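Monomethylamine corrinoid protein 1 (Methanosarcina barkeri, PDB 3EZX) carries methyl groups on a corrinoid cofactor between the methyltransferases MtmB and MtbA during methanogenesis from monomethylamine. Local coordinates at residues R10-N15 and A19-L24; I107-V112 and I123-V128; G161-M166 and D189-E194. One frame throughout, in Å; residues are numbered along the deposited sequence.

How the contacts relate
Contact 1 belongs to the N-terminal helical bundle. Contacts 2 and 3 belong to the C-terminal Rossmann-like, B12-binding part. No segment is shared. The centres of contacts 1 and 3 are about 35 Å apart, on opposite sides of the chain's centre, while contact 2 lies about 6 Å from that centre. Contact 1 is buried and joins two helices by aliphatic groups and one threonine hydroxyl, with no hydrogen bond across. Contact 2 is partly buried and joins a helix to a strand and its following turn through a histidine-carboxylate bond beside the corrinoid. Contact 3, also partly buried, joins two helices through an indole-amide bond with a lysine chain at its exposed side.

Contact 1: R10-N15 and A19-L24; sequences RDAIVN and AGTPEL
No flat group joins A12 to T21. The flat pairing lies away from the interface, between neighbours on one helix: D11 CG sits in plane at the edge of the R10 guanidinium. R10 NE bonds to D11 OD1 at 3.0 Å as a salt bridge, coming from above the carboxylate plane (53° out of it). The interface itself is aliphatic apart from one hydroxyl. A12 CB points into it and lies 3.4 Å from T21 OG1. The same methyl meets L24 CD1 at 3.9 Å. I13 reaches in from the flank, and its CD1 is 4.1 Å from T21 OG1. T21 OG1 lies beside its own backbone N (chi1 -62°), where it also bonds to N17 O in the preceding loop. The two segments form a helical hairpin in the N-terminal bundle. The axes of 10-14 and 20-24 approach to 9.5 Å and are nearly antiparallel at 170°. A12 and T21 are the closest backbone pair, with their CA atoms 5.6 Å apart. Helix 61-82 packs against the pair, where I13 and T21 both touch A70. L24 continues along helix 3-14 to L9 and I5. No hydrogen bond crosses between the segments. The hydroxyl of T21 spends its bond on N17, four residues before it, so the helices are joined here by van der Waals contact alone.

Contact 2: I107-V112 and I123-V128; sequences IGHRLV and IVDLGV
H109 and D125 meet between helix 107-118 and strand 122-125 with the turn after it. Segment 107-112 is helical throughout. Segment 123-128 starts as strand and then turns, and the nearest CA atoms, of H109 and V128, are still 8.7 Å apart. The contact is made mainly by side chains. G127 has a positive phi (92°), and a side chain at these backbone angles would collide with L126 O. D125 closes the bend as an Asx turn: G127 N bonds to D125 OD1 at 3.0 Å. H109 CG is anti to the backbone N (chi1 160°), which sends the ring out to the strand. H109 NE2 donates to D125 OD1 at 2.8 Å. The oxygen lies at the ring edge, in its plane, and is met on its syn side, well out of the carboxylate plane. G127 N comes from the anti side and the opposite face, so two donors grip one oxygen. The ring and carboxylate planes are 75° apart. A water donates to D125 OD2 and reaches R110 NE only weakly. With an alanine in place of H109, D125 OD1 would probably keep G127 N but lose its helix partner, and a gap would be likely to open between helix and strand. H105, the axial cobalt ligand by similarity, lies four residues earlier, just before helix 107-118. I107, G108, L111 and V112 line the corrinoid pocket. The contact lies within the beta-alpha-beta crossover from strand 94-99 through helix 107-118 to strand 122-125. H109 packs on T97 and V99 of the first strand, I107 touches helix 61-82, and L126 touches helix 132-141.

Contact 3: G161-M166 and D189-E194; sequences GQKDLM and DKWIEE
Q162 is the first residue of 161-166 to touch W191. Its CG lies beside the backbone N (chi1 -56°), and beyond that the chain runs extended towards the indole. Q162 OE1 accepts from W191 NE1 at 3.0 Å. The N-H meets the oxygen in the carbonyl plane, with a C=O...N angle of 148°, while the oxygen sits at the ring edge, somewhat tilted from the ring plane. Amide and indole are close to parallel, with planes 18° apart. The bond gives the indole N-H a partner and probably helps hold the ring's orientation. Q162 also touches F182. K163 follows at the other end of the indole: its CB is 3.7 Å from W191 CH2, approaching obliquely. The rest of K163 is fully extended. K163 NZ and E194 OE2 remain 5.1 Å apart, opposite in charge but not in contact. Helix 161-171 is a crossover helix of the Rossmann-like fold, between parallel strands 147-152 and 179-183. Helix 189-195 follows the second of these, so W191 bridges two successive helices. The corrinoid is about 7 Å from the Q162 side chain. L165 packs on F182 and helix 132-141; M166 points towards 189-194 without touching it and packs on I195.

Contact 1: R10-N15 and A19-L24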
ATOM      1  N   ARG A  10      10.274  -4.068  15.452  1.00 17.93           N
ATOM      2  CA  ARG A  10       8.988  -3.653  15.993  1.00 27.16           C
ATOM      3  C   ARG A  10       9.168  -2.456  16.927  1.00 26.24           C
ATOM      4  O   ARG A  10       8.453  -1.457  16.814  1.00 26.91           O
ATOM      5  CB  ARG A  10       8.353  -4.812  16.767  1.00 33.47           C
ATOM      6  CG  ARG A  10       7.165  -4.425  17.632  1.00 22.77           C
ATOM      7  CD  ARG A  10       6.917  -5.477  18.696  1.00 39.66           C
ATOM      8  NE  ARG A  10       7.991  -5.520  19.688  1.00 45.79           N
ATOM      9  CZ  ARG A  10       8.095  -6.443  20.641  1.00 44.14           C
ATOM     10  NH1 ARG A  10       7.189  -7.408  20.737  1.00 38.01           N
ATOM     11  NH2 ARG A  10       9.101  -6.405  21.502  1.00 45.68           N
ATOM     12  N   ASP A  11      10.130  -2.562  17.843  1.00 22.08           N
ATOM     13  CA  ASP A  11      10.390  -1.500  18.813  1.00 26.91           C
ATOM     14  C   ASP A  11      10.949  -0.217  18.209  1.00 26.18           C
ATOM     15  O   ASP A  11      10.685   0.875  18.714  1.00 24.44           O
ATOM     16  CB  ASP A  11      11.337  -1.991  19.916  1.00 27.48           C
ATOM     17  CG  ASP A  11      10.757  -3.147  20.717  1.00 40.44           C
ATOM     18  OD1 ASP A  11       9.521  -3.181  20.903  1.00 35.15           O
ATOM     19  OD2 ASP A  11      11.537  -4.014  21.173  1.00 37.03           O
ATOM     20  N   ALA A  12      11.724  -0.341  17.137  1.00 26.75           N
ATOM     21  CA  ALA A  12      12.300   0.837  16.498  1.00 26.05           C
ATOM     22  C   ALA A  12      11.186   1.761  16.019  1.00 29.44           C
ATOM     23  O   ALA A  12      11.328   2.987  16.046  1.00 28.32           O
ATOM     24  CB  ALA A  12      13.177   0.423  15.332  1.00 31.63           C
ATOM     25  N   ILE A  13      10.081   1.165  15.579  1.00 25.18           N
ATOM     26  CA  ILE A  13       8.931   1.927  15.111  1.00 28.25           C
ATOM     27  C   ILE A  13       8.178   2.491  16.319  1.00 32.64           C
ATOM     28  O   ILE A  13       7.865   3.684  16.372  1.00 27.13           O
ATOM     29  CB  ILE A  13       7.974   1.038  14.286  1.00 25.87           C
ATOM     30  CG1 ILE A  13       8.695   0.498  13.053  1.00 27.66           C
ATOM     31  CG2 ILE A  13       6.756   1.837  13.852  1.00 23.86           C
ATOM     32  CD1 ILE A  13       9.158   1.573  12.093  1.00 34.09           C
ATOM     33  N   VAL A  14       7.905   1.630  17.294  1.00 31.67           N
ATOM     34  CA  VAL A  14       7.196   2.039  18.498  1.00 23.05           C
ATOM     35  C   VAL A  14       7.909   3.181  19.218  1.00 27.30           C
ATOM     36  O   VAL A  14       7.263   4.081  19.749  1.00 33.30           O
ATOM     37  CB  VAL A  14       7.033   0.860  19.492  1.00 25.99           C
ATOM     38  CG1 VAL A  14       6.241   1.317  20.705  1.00 25.68           C
ATOM     39  CG2 VAL A  14       6.328  -0.316  18.814  1.00  9.61           C
ATOM     40  N   ASN A  15       9.237   3.154  19.228  1.00 20.95           N
ATOM     41  CA  ASN A  15      10.003   4.198  19.911  1.00 29.27           C
ATOM     42  C   ASN A  15      10.563   5.303  19.014  1.00 30.38           C
ATOM     43  O   ASN A  15      11.572   5.925  19.346  1.00 29.76           O
ATOM     44  CB  ASN A  15      11.142   3.566  20.711  1.00 28.40           C
ATOM     45  CG  ASN A  15      10.649   2.527  21.690  1.00 36.91           C
ATOM     46  OD1 ASN A  15       9.647   2.735  22.379  1.00 37.21           O
ATOM     47  ND2 ASN A  15      11.350   1.402  21.766  1.00 26.77           N
ATOM     48  N   ALA A  19      16.498   7.077  12.759  1.00 27.39           N
ATOM     49  CA  ALA A  19      17.850   6.781  12.306  1.00 30.99           C
ATOM     50  C   ALA A  19      18.190   5.292  12.367  1.00 34.64           C
ATOM     51  O   ALA A  19      18.837   4.759  11.468  1.00 45.35           O
ATOM     52  CB  ALA A  19      18.850   7.565  13.137  1.00 30.28           C
ATOM     53  N   GLY A  20      17.741   4.626  13.424  1.00 32.80           N
ATOM     54  CA  GLY A  20      18.042   3.218  13.600  1.00 27.99           C
ATOM     55  C   GLY A  20      17.330   2.197  12.735  1.00 38.25           C
ATOM     56  O   GLY A  20      17.950   1.240  12.269  1.00 41.07           O
ATOM     57  N   THR A  21      16.034   2.385  12.521  1.00 34.10           N
ATOM     58  CA  THR A  21      15.257   1.452  11.725  1.00 34.49           C
ATOM     59  C   THR A  21      15.968   0.940  10.473  1.00 41.73           C
ATOM     60  O   THR A  21      15.920  -0.255  10.167  1.00 40.30           O
ATOM     61  CB  THR A  21      13.915   2.072  11.326  1.00 40.01           C
ATOM     62  OG1 THR A  21      13.162   2.357  12.509  1.00 46.86           O
ATOM     63  CG2 THR A  21      13.121   1.118  10.454  1.00 43.37           C
ATOM     64  N   PRO A  22      16.641   1.831   9.732  1.00 42.44           N
ATOM     65  CA  PRO A  22      17.337   1.382   8.522  1.00 40.77           C
ATOM     66  C   PRO A  22      18.462   0.396   8.820  1.00 34.98           C
ATOM     67  O   PRO A  22      18.596  -0.622   8.146  1.00 30.02           O
ATOM     68  CB  PRO A  22      17.832   2.694   7.914  1.00 34.93           C
ATOM     69  CG  PRO A  22      16.747   3.647   8.310  1.00 43.72           C
ATOM     70  CD  PRO A  22      16.592   3.299   9.775  1.00 43.88           C
ATOM     71  N   GLU A  23      19.253   0.696   9.843  1.00 38.92           N
ATOM     72  CA  GLU A  23      20.369  -0.158  10.240  1.00 51.77           C
ATOM     73  C   GLU A  23      19.928  -1.579  10.564  1.00 45.72           C
ATOM     74  O   GLU A  23      20.583  -2.548  10.179  1.00 44.26           O
ATOM     75  CB  GLU A  23      21.073   0.452  11.453  1.00 60.65           C
ATOM     76  CG  GLU A  23      21.516   1.891  11.241  1.00 77.17           C
ATOM     77  CD  GLU A  23      22.240   2.087   9.922  1.00 83.04           C
ATOM     78  OE1 GLU A  23      21.581   2.023   8.861  1.00 82.96           O
ATOM     79  OE2 GLU A  23      23.469   2.301   9.944  1.00 91.40           O
ATOM     80  N   LEU A  24      18.812  -1.687  11.277  1.00 39.84           N
ATOM     81  CA  LEU A  24      18.262  -2.977  11.671  1.00 35.39           C
ATOM     82  C   LEU A  24      17.730  -3.744  10.469  1.00 40.59           C
ATOM     83  O   LEU A  24      17.815  -4.966  10.407  1.00 34.86           O
ATOM     84  CB  LEU A  24      17.148  -2.767  12.689  1.00 33.74           C
ATOM     85  CG  LEU A  24      17.596  -2.117  14.004  1.00 21.98           C
ATOM     86  CD1 LEU A  24      16.389  -1.781  14.871  1.00 35.69           C
ATOM     87  CD2 LEU A  24      18.522  -3.065  14.724  1.00 21.26           C
TER

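Contact 2: I107-V112 and I123-V128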
ATOM      1  N   ILE A 107       2.902   4.897   2.602  1.00 16.02           N
ATOM      2  CA  ILE A 107       3.676   3.707   2.955  1.00 17.81           C
ATOM      3  C   ILE A 107       3.038   2.426   2.410  1.00 26.54           C
ATOM      4  O   ILE A 107       3.694   1.647   1.711  1.00 23.06           O
ATOM      5  CB  ILE A 107       3.852   3.596   4.482  1.00 23.39           C
ATOM      6  CG1 ILE A 107       4.693   4.776   4.980  1.00 12.67           C
ATOM      7  CG2 ILE A 107       4.525   2.276   4.849  1.00 24.27           C
ATOM      8  CD1 ILE A 107       4.919   4.811   6.462  1.00 11.74           C
ATOM      9  N   GLY A 108       1.761   2.217   2.721  1.00 30.09           N
ATOM     10  CA  GLY A 108       1.061   1.045   2.231  1.00 23.61           C
ATOM     11  C   GLY A 108       0.896   1.075   0.731  1.00 32.14           C
ATOM     12  O   GLY A 108       0.992   0.057   0.050  1.00 23.83           O
ATOM     13  N   HIS A 109       0.627   2.263   0.211  1.00 28.97           N
ATOM     14  CA  HIS A 109       0.465   2.445  -1.232  1.00 27.84           C
ATOM     15  C   HIS A 109       1.766   2.058  -1.932  1.00 35.51           C
ATOM     16  O   HIS A 109       1.748   1.295  -2.896  1.00 43.11           O
ATOM     17  CB  HIS A 109       0.128   3.908  -1.543  1.00 12.64           C
ATOM     18  CG  HIS A 109       0.401   4.319  -2.951  1.00 24.39           C
ATOM     19  ND1 HIS A 109      -0.357   3.879  -4.019  1.00 27.95           N
ATOM     20  CD2 HIS A 109       1.369   5.109  -3.480  1.00 22.77           C
ATOM     21  CE1 HIS A 109       0.138   4.376  -5.133  1.00 37.72           C
ATOM     22  NE2 HIS A 109       1.186   5.123  -4.839  1.00 23.58           N
ATOM     23  N   ARG A 110       2.891   2.580  -1.440  1.00 37.81           N
ATOM     24  CA  ARG A 110       4.195   2.284  -2.035  1.00 33.98           C
ATOM     25  C   ARG A 110       4.562   0.805  -1.940  1.00 35.05           C
ATOM     26  O   ARG A 110       5.224   0.273  -2.831  1.00 35.61           O
ATOM     27  CB  ARG A 110       5.298   3.102  -1.361  1.00 39.09           C
ATOM     28  CG  ARG A 110       5.432   4.529  -1.881  1.00 42.48           C
ATOM     29  CD  ARG A 110       6.788   5.146  -1.529  1.00 51.42           C
ATOM     30  NE  ARG A 110       6.990   6.416  -2.226  1.00 74.00           N
ATOM     31  CZ  ARG A 110       8.115   7.126  -2.207  1.00 86.59           C
ATOM     32  NH1 ARG A 110       9.166   6.698  -1.519  1.00 90.55           N
ATOM     33  NH2 ARG A 110       8.190   8.267  -2.883  1.00 86.38           N
ATOM     34  N   LEU A 111       4.138   0.156  -0.858  1.00 37.57           N
ATOM     35  CA  LEU A 111       4.429  -1.247  -0.656  1.00 38.01           C
ATOM     36  C   LEU A 111       3.677  -2.126  -1.663  1.00 36.83           C
ATOM     37  O   LEU A 111       4.257  -3.029  -2.273  1.00 42.05           O
ATOM     38  CB  LEU A 111       4.066  -1.653   0.767  1.00 38.48           C
ATOM     39  CG  LEU A 111       4.409  -3.085   1.195  1.00 38.03           C
ATOM     40  CD1 LEU A 111       5.895  -3.377   0.972  1.00 32.23           C
ATOM     41  CD2 LEU A 111       4.040  -3.247   2.649  1.00 43.98           C
ATOM     42  N   VAL A 112       2.388  -1.861  -1.839  1.00 28.46           N
ATOM     43  CA  VAL A 112       1.588  -2.627  -2.778  1.00 30.37           C
ATOM     44  C   VAL A 112       2.098  -2.430  -4.205  1.00 33.48           C
ATOM     45  O   VAL A 112       2.203  -3.391  -4.969  1.00 38.43           O
ATOM     46  CB  VAL A 112       0.107  -2.195  -2.761  1.00 32.02           C
ATOM     47  CG1 VAL A 112      -0.621  -2.868  -3.894  1.00 27.69           C
ATOM     48  CG2 VAL A 112      -0.537  -2.538  -1.414  1.00 33.75           C
ATOM     49  N   ILE A 123       4.138  -0.769 -13.950  1.00 43.23           N
ATOM     50  CA  ILE A 123       3.621   0.213 -13.018  1.00 44.95           C
ATOM     51  C   ILE A 123       3.405   1.627 -13.533  1.00 42.99           C
ATOM     52  O   ILE A 123       4.164   2.134 -14.358  1.00 43.43           O
ATOM     53  CB  ILE A 123       4.529   0.276 -11.765  1.00 40.75           C
ATOM     54  CG1 ILE A 123       4.522  -1.082 -11.061  1.00 47.14           C
ATOM     55  CG2 ILE A 123       4.062   1.363 -10.821  1.00 47.52           C
ATOM     56  CD1 ILE A 123       3.130  -1.606 -10.747  1.00 31.74           C
ATOM     57  N   VAL A 124       2.338   2.239 -13.029  1.00 42.62           N
ATOM     58  CA  VAL A 124       1.972   3.618 -13.335  1.00 45.36           C
ATOM     59  C   VAL A 124       1.535   4.194 -11.986  1.00 46.63           C
ATOM     60  O   VAL A 124       0.362   4.122 -11.611  1.00 48.89           O
ATOM     61  CB  VAL A 124       0.806   3.704 -14.336  1.00 44.49           C
ATOM     62  CG1 VAL A 124       0.489   5.165 -14.639  1.00 36.88           C
ATOM     63  CG2 VAL A 124       1.175   2.990 -15.615  1.00 48.90           C
ATOM     64  N   ASP A 125       2.505   4.742 -11.260  1.00 41.90           N
ATOM     65  CA  ASP A 125       2.294   5.312  -9.929  1.00 38.73           C
ATOM     66  C   ASP A 125       1.896   6.786 -10.004  1.00 38.13           C
ATOM     67  O   ASP A 125       2.744   7.638 -10.263  1.00 40.19           O
ATOM     68  CB  ASP A 125       3.591   5.180  -9.126  1.00 37.81           C
ATOM     69  CG  ASP A 125       3.378   5.301  -7.636  1.00 45.68           C
ATOM     70  OD1 ASP A 125       2.458   6.033  -7.212  1.00 42.89           O
ATOM     71  OD2 ASP A 125       4.148   4.666  -6.885  1.00 50.31           O
ATOM     72  N   LEU A 126       0.623   7.089  -9.760  1.00 27.44           N
ATOM     73  CA  LEU A 126       0.149   8.472  -9.815  1.00 30.01           C
ATOM     74  C   LEU A 126       0.521   9.331  -8.598  1.00 24.86           C
ATOM     75  O   LEU A 126       0.343  10.551  -8.618  1.00 31.94           O
ATOM     76  CB  LEU A 126      -1.371   8.505 -10.019  1.00 22.74           C
ATOM     77  CG  LEU A 126      -1.910   7.884 -11.313  1.00 36.23           C
ATOM     78  CD1 LEU A 126      -3.403   8.171 -11.446  1.00 22.03           C
ATOM     79  CD2 LEU A 126      -1.159   8.451 -12.512  1.00 30.48           C
ATOM     80  N   GLY A 127       1.043   8.700  -7.548  1.00 22.43           N
ATOM     81  CA  GLY A 127       1.418   9.433  -6.351  1.00 28.68           C
ATOM     82  C   GLY A 127       0.283   9.473  -5.343  1.00 28.42           C
ATOM     83  O   GLY A 127      -0.509   8.536  -5.277  1.00 27.21           O
ATOM     84  N   VAL A 128       0.197  10.551  -4.564  1.00 26.62           N
ATOM     85  CA  VAL A 128      -0.855  10.701  -3.554  1.00 26.11           C
ATOM     86  C   VAL A 128      -1.738  11.912  -3.844  1.00 30.99           C
ATOM     87  O   VAL A 128      -1.402  12.747  -4.685  1.00 40.36           O
ATOM     88  CB  VAL A 128      -0.262  10.885  -2.123  1.00 34.27           C
ATOM     89  CG1 VAL A 128       0.632   9.717  -1.765  1.00 26.49           C
ATOM     90  CG2 VAL A 128       0.513  12.194  -2.036  1.00 20.50           C
TER
HETATM   91  O   HOH W   1       5.073   7.136  -5.058  1.00 38.21           O

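Contact 3: G161-M166 and D189-E194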
ATOM      1  N   GLY A 161     -14.574   9.021  -1.390  1.00 47.44           N
ATOM      2  CA  GLY A 161     -14.399   9.478  -2.756  1.00 51.60           C
ATOM      3  C   GLY A 161     -14.173   8.359  -3.762  1.00 46.48           C
ATOM      4  O   GLY A 161     -14.185   8.593  -4.969  1.00 50.53           O
ATOM      5  N   GLN A 162     -13.960   7.143  -3.275  1.00 44.80           N
ATOM      6  CA  GLN A 162     -13.734   6.014  -4.165  1.00 47.38           C
ATOM      7  C   GLN A 162     -15.045   5.684  -4.852  1.00 52.74           C
ATOM      8  O   GLN A 162     -15.062   5.158  -5.962  1.00 52.14           O
ATOM      9  CB  GLN A 162     -13.234   4.801  -3.382  1.00 35.82           C
ATOM     10  CG  GLN A 162     -11.978   5.082  -2.578  1.00 40.62           C
ATOM     11  CD  GLN A 162     -11.471   3.866  -1.833  1.00 44.80           C
ATOM     12  OE1 GLN A 162     -12.237   3.157  -1.184  1.00 52.83           O
ATOM     13  NE2 GLN A 162     -10.168   3.626  -1.914  1.00 45.63           N
ATOM     14  N   LYS A 163     -16.148   5.995  -4.181  1.00 59.03           N
ATOM     15  CA  LYS A 163     -17.461   5.740  -4.748  1.00 55.27           C
ATOM     16  C   LYS A 163     -17.559   6.590  -6.003  1.00 49.63           C
ATOM     17  O   LYS A 163     -17.815   6.082  -7.096  1.00 53.64           O
ATOM     18  CB  LYS A 163     -18.564   6.133  -3.760  1.00 59.11           C
ATOM     19  CG  LYS A 163     -19.965   5.779  -4.238  1.00 65.95           C
ATOM     20  CD  LYS A 163     -21.022   6.074  -3.187  1.00 72.20           C
ATOM     21  CE  LYS A 163     -22.410   5.685  -3.683  1.00 81.20           C
ATOM     22  NZ  LYS A 163     -23.467   5.911  -2.654  1.00 90.31           N
ATOM     23  N   ASP A 164     -17.338   7.889  -5.832  1.00 49.30           N
ATOM     24  CA  ASP A 164     -17.380   8.835  -6.936  1.00 50.24           C
ATOM     25  C   ASP A 164     -16.534   8.324  -8.098  1.00 47.39           C
ATOM     26  O   ASP A 164     -16.972   8.339  -9.246  1.00 49.43           O
ATOM     27  CB  ASP A 164     -16.866  10.202  -6.473  1.00 63.77           C
ATOM     28  CG  ASP A 164     -16.696  11.189  -7.619  1.00 74.83           C
ATOM     29  OD1 ASP A 164     -15.815  10.970  -8.479  1.00 84.73           O
ATOM     30  OD2 ASP A 164     -17.443  12.188  -7.659  1.00 76.70           O
ATOM     31  N   LEU A 165     -15.323   7.871  -7.799  1.00 42.74           N
ATOM     32  CA  LEU A 165     -14.439   7.357  -8.835  1.00 42.81           C
ATOM     33  C   LEU A 165     -15.163   6.282  -9.645  1.00 52.83           C
ATOM     34  O   LEU A 165     -15.286   6.394 -10.868  1.00 56.72           O
ATOM     35  CB  LEU A 165     -13.164   6.790  -8.202  1.00 32.88           C
ATOM     36  CG  LEU A 165     -12.099   6.136  -9.089  1.00 26.86           C
ATOM     37  CD1 LEU A 165     -11.758   7.026 -10.280  1.00 16.81           C
ATOM     38  CD2 LEU A 165     -10.857   5.867  -8.243  1.00 27.14           C
ATOM     39  N   MET A 166     -15.648   5.247  -8.967  1.00 55.84           N
ATOM     40  CA  MET A 166     -16.363   4.178  -9.652  1.00 59.75           C
ATOM     41  C   MET A 166     -17.527   4.748 -10.457  1.00 58.85           C
ATOM     42  O   MET A 166     -17.757   4.342 -11.597  1.00 56.21           O
ATOM     43  CB  MET A 166     -16.878   3.139  -8.649  1.00 48.51           C
ATOM     44  CG  MET A 166     -15.782   2.282  -8.051  1.00 48.24           C
ATOM     45  SD  MET A 166     -14.710   1.574  -9.322  1.00 69.36           S
ATOM     46  CE  MET A 166     -15.344  -0.084  -9.440  1.00 72.74           C
ATOM     47  N   ASP A 189     -14.859  -5.275   3.040  1.00 77.44           N
ATOM     48  CA  ASP A 189     -15.374  -6.132   1.981  1.00 73.54           C
ATOM     49  C   ASP A 189     -16.806  -5.730   1.655  1.00 72.68           C
ATOM     50  O   ASP A 189     -17.349  -6.098   0.614  1.00 64.23           O
ATOM     51  CB  ASP A 189     -15.303  -7.599   2.408  1.00 73.46           C
ATOM     52  CG  ASP A 189     -13.991  -8.250   2.010  1.00 80.71           C
ATOM     53  OD1 ASP A 189     -13.062  -7.508   1.628  1.00 88.88           O
ATOM     54  OD2 ASP A 189     -13.882  -9.492   2.075  1.00 77.50           O
ATOM     55  N   LYS A 190     -17.400  -4.955   2.557  1.00 73.30           N
ATOM     56  CA  LYS A 190     -18.760  -4.461   2.390  1.00 80.04           C
ATOM     57  C   LYS A 190     -18.742  -3.298   1.401  1.00 80.70           C
ATOM     58  O   LYS A 190     -19.423  -3.317   0.373  1.00 74.05           O
ATOM     59  CB  LYS A 190     -19.312  -3.958   3.729  1.00 83.76           C
ATOM     60  CG  LYS A 190     -19.188  -4.936   4.888  1.00 91.40           C
ATOM     61  CD  LYS A 190     -19.938  -4.414   6.108  1.00 91.40           C
ATOM     62  CE  LYS A 190     -19.730  -5.298   7.330  1.00 91.40           C
ATOM     63  NZ  LYS A 190     -18.348  -5.186   7.869  1.00 89.82           N
ATOM     64  N   TRP A 191     -17.947  -2.287   1.735  1.00 77.76           N
ATOM     65  CA  TRP A 191     -17.817  -1.088   0.919  1.00 73.05           C
ATOM     66  C   TRP A 191     -17.429  -1.373  -0.530  1.00 73.66           C
ATOM     67  O   TRP A 191     -17.821  -0.634  -1.435  1.00 73.66           O
ATOM     68  CB  TRP A 191     -16.805  -0.144   1.577  1.00 67.05           C
ATOM     69  CG  TRP A 191     -16.342   0.989   0.719  1.00 60.91           C
ATOM     70  CD1 TRP A 191     -15.163   1.066   0.040  1.00 60.35           C
ATOM     71  CD2 TRP A 191     -17.033   2.217   0.467  1.00 58.36           C
ATOM     72  NE1 TRP A 191     -15.074   2.267  -0.619  1.00 69.39           N
ATOM     73  CE2 TRP A 191     -16.211   2.992  -0.377  1.00 57.05           C
ATOM     74  CE3 TRP A 191     -18.273   2.735   0.867  1.00 57.30           C
ATOM     75  CZ2 TRP A 191     -16.578   4.265  -0.822  1.00 67.66           C
ATOM     76  CZ3 TRP A 191     -18.640   4.003   0.422  1.00 64.94           C
ATOM     77  CH2 TRP A 191     -17.794   4.750  -0.417  1.00 64.18           C
ATOM     78  N   ILE A 192     -16.675  -2.446  -0.750  1.00 68.29           N
ATOM     79  CA  ILE A 192     -16.242  -2.810  -2.095  1.00 67.02           C
ATOM     80  C   ILE A 192     -17.413  -3.052  -3.048  1.00 64.41           C
ATOM     81  O   ILE A 192     -17.377  -2.632  -4.204  1.00 59.28           O
ATOM     82  CB  ILE A 192     -15.351  -4.072  -2.071  1.00 65.17           C
ATOM     83  CG1 ILE A 192     -14.054  -3.779  -1.311  1.00 71.78           C
ATOM     84  CG2 ILE A 192     -15.040  -4.522  -3.491  1.00 61.93           C
ATOM     85  CD1 ILE A 192     -13.188  -2.705  -1.948  1.00 65.31           C
ATOM     86  N   GLU A 193     -18.450  -3.728  -2.565  1.00 70.62           N
ATOM     87  CA  GLU A 193     -19.610  -4.007  -3.399  1.00 75.19           C
ATOM     88  C   GLU A 193     -20.608  -2.862  -3.374  1.00 75.25           C
ATOM     89  O   GLU A 193     -21.333  -2.644  -4.346  1.00 76.96           O
ATOM     90  CB  GLU A 193     -20.295  -5.306  -2.964  1.00 77.72           C
ATOM     91  CG  GLU A 193     -19.549  -6.573  -3.374  1.00 87.32           C
ATOM     92  CD  GLU A 193     -18.372  -6.894  -2.471  1.00 91.29           C
ATOM     93  OE1 GLU A 193     -17.545  -5.994  -2.216  1.00 91.40           O
ATOM     94  OE2 GLU A 193     -18.271  -8.054  -2.021  1.00 91.40           O
ATOM     95  N   GLU A 194     -20.645  -2.131  -2.264  1.00 73.44           N
ATOM     96  CA  GLU A 194     -21.559  -1.004  -2.139  1.00 73.91           C
ATOM     97  C   GLU A 194     -21.314  -0.077  -3.323  1.00 77.17           C
ATOM     98  O   GLU A 194     -22.255   0.430  -3.934  1.00 79.75           O
ATOM     99  CB  GLU A 194     -21.310  -0.252  -0.830  1.00 70.56           C
ATOM    100  CG  GLU A 194     -22.457   0.655  -0.413  1.00 72.66           C
ATOM    101  CD  GLU A 194     -22.195   1.354   0.909  1.00 81.91           C
ATOM    102  OE1 GLU A 194     -21.512   0.757   1.768  1.00 88.39           O
ATOM    103  OE2 GLU A 194     -22.682   2.491   1.097  1.00 78.09           O
TER